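Local coordinates for DUF4276 family protein (Pyrococcus horikoshii, PDB 2P62), which is of unknown function and belongs to the DUF3226 family, its two copies pairing through helices in a two-fold symmetric dimer that may be the biological form, at the interface of chains A and B. Sequence-based numbering; all coordinates share one arbitrary frame. Chains: chain A/B, Hypothetical protein PH0156.

The interface of chains A and B. Residues chain A 169, 172, 192, 195; chain B 175-176, 179-180, 184.
A:Tyr169, in the non-helical stretch between helices 165-168 and 171-180 of chain A, has an unusual backbone (phi -106°, psi -109°) and meets B:Asp179 near the end of helix 171-180 of chain B. In this helical, two-fold interface of a DUF3226 protein, helix 171-180 contributes from both chains, with A:Ser172 near the start of one copy and B:Asp179 near the end of the other. A:Ser172, in the first turn of its helix, sends its hydroxyl to B:Asp179, with OG 2.5 Å from the carboxylate oxygen OD1, which it meets from above the carboxylate plane. The serine amide offers OD1 a second, weak bond; an acceptor at the start of a helix suits the unpaired amides there, and the helix dipole would probably favour a negative charge. The other oxygen, OD2, lies 3.0 Å from the oxygen of water 1, which also contacts the carbonyl of A:Tyr169. Aspartate thus suits its place by having two acceptors on a short stem.

That stem also packs: CB of B:Asp179 sits over one face of the A:Tyr169 ring, towards its rim and 3.7 Å from the ring centroid, while the carboxylate stands nearly upright to the ring. With CG beside the backbone N (chi1 -69°), the carboxylate is directed towards the start of the serine helix.

B:Leu176, one turn earlier, crosses the tyrosine at about a right angle. Its branches divide the work: CD1 touches CE2 of A:Tyr169 at 3.6 Å, and CD2 packs against CB of A:Ser172. The small serine side chain probably helps the helices come this close, and CB of B:Ala175 fits against its CA.

B:Lys180 runs alongside the tyrosine, pointing the same way, its CA 3.5 Å from the phenol OH. Extended until a bend at its last torsion, it delivers NZ to the carbonyl oxygen of A:Ile195, 2.9 Å away, near the end of helix 186-196. Lysine suits the place because its long chain reaches across the interface and ends in a donor.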
loop_
_atom_site.group_PDB
_atom_site.type_symbol
_atom_site.label_atom_id
_atom_site.label_comp_id
_atom_site.label_asym_id
_atom_site.label_seq_id
_atom_site.Cartn_x
_atom_site.Cartn_y
_atom_site.Cartn_z
ATOM N N TYR A 169 6.272 -9.947 22.837
ATOM C CA TYR A 169 4.838 -9.749 22.879
ATOM C C TYR A 169 4.178 -10.992 23.461
ATOM O O TYR A 169 4.318 -11.260 24.652
ATOM C CB TYR A 169 4.305 -9.387 21.475
ATOM C CG TYR A 169 4.574 -7.926 21.127
ATOM C CD1 TYR A 169 5.880 -7.468 20.921
ATOM C CD2 TYR A 169 3.550 -6.974 21.183
ATOM C CE1 TYR A 169 6.165 -6.099 20.805
ATOM C CE2 TYR A 169 3.822 -5.598 21.068
ATOM C CZ TYR A 169 5.134 -5.167 20.889
ATOM O OH TYR A 169 5.430 -3.815 20.876
ATOM N N SER A 172 0.333 -9.889 24.068
ATOM C CA SER A 172 -0.547 -9.186 23.148
ATOM C C SER A 172 -1.246 -10.214 22.259
ATOM O O SER A 172 -2.446 -10.105 22.005
ATOM C CB SER A 172 0.243 -8.212 22.274
ATOM O OG SER A 172 0.821 -7.177 23.045
ATOM N N ILE A 192 0.897 -6.895 14.179
ATOM C CA ILE A 192 1.452 -6.733 15.511
ATOM C C ILE A 192 2.881 -6.270 15.300
ATOM O O ILE A 192 3.398 -5.446 16.057
ATOM C CB ILE A 192 1.462 -8.059 16.283
ATOM C CG1 ILE A 192 0.026 -8.515 16.523
ATOM C CG2 ILE A 192 2.231 -7.898 17.596
ATOM C CD1 ILE A 192 -0.077 -9.784 17.304
ATOM N N ILE A 195 3.221 -2.596 14.853
ATOM C CA ILE A 195 3.154 -1.917 16.135
ATOM C C ILE A 195 4.464 -2.085 16.892
ATOM O O ILE A 195 4.984 -1.128 17.471
ATOM C CB ILE A 195 2.010 -2.488 16.977
ATOM C CG1 ILE A 195 0.682 -2.248 16.252
ATOM C CG2 ILE A 195 2.041 -1.888 18.370
ATOM C CD1 ILE A 195 -0.517 -2.929 16.899
ATOM N N ALA B 175 -2.829 -4.832 26.565
ATOM C CA ALA B 175 -1.722 -5.762 26.378
ATOM C C ALA B 175 -0.672 -5.201 25.421
ATOM O O ALA B 175 0.526 -5.278 25.704
ATOM C CB ALA B 175 -2.247 -7.103 25.861
ATOM N N LEU B 176 -1.106 -4.635 24.293
ATOM C CA LEU B 176 -0.155 -4.076 23.330
ATOM C C LEU B 176 0.628 -2.917 23.933
ATOM O O LEU B 176 1.831 -2.780 23.697
ATOM C CB LEU B 176 -0.860 -3.586 22.056
ATOM C CG LEU B 176 -1.009 -4.526 20.850
ATOM C CD1 LEU B 176 0.350 -5.098 20.441
ATOM C CD2 LEU B 176 -1.951 -5.638 21.194
ATOM N N ASP B 179 3.318 -4.329 26.354
ATOM C CA ASP B 179 4.453 -4.892 25.619
ATOM C C ASP B 179 5.248 -3.819 24.890
ATOM O O ASP B 179 6.464 -3.926 24.755
ATOM C CB ASP B 179 3.976 -5.909 24.580
ATOM C CG ASP B 179 3.412 -7.169 25.200
ATOM O OD1 ASP B 179 2.784 -7.951 24.449
ATOM O OD2 ASP B 179 3.602 -7.384 26.421
ATOM N N LYS B 180 4.565 -2.793 24.395
ATOM C CA LYS B 180 5.257 -1.733 23.675
ATOM C C LYS B 180 6.019 -0.860 24.668
ATOM O O LYS B 180 7.014 -0.224 24.315
ATOM C CB LYS B 180 4.255 -0.889 22.886
ATOM C CG LYS B 180 4.880 0.072 21.879
ATOM C CD LYS B 180 3.797 0.950 21.250
ATOM C CE LYS B 180 4.342 1.940 20.221
ATOM N NZ LYS B 180 4.869 1.292 18.980
ATOM N N LEU B 184 -0.279 3.506 22.947
ATOM C CA LEU B 184 -0.416 3.236 21.526
ATOM C C LEU B 184 -0.699 4.514 20.741
ATOM O O LEU B 184 -1.327 5.445 21.253
ATOM C CB LEU B 184 -1.562 2.247 21.296
ATOM C CG LEU B 184 -1.419 0.869 21.939
ATOM C CD1 LEU B 184 -2.659 0.043 21.638
ATOM C CD2 LEU B 184 -0.181 0.175 21.409
HETATM O O HOH W 1 4.436 -10.246 26.934
#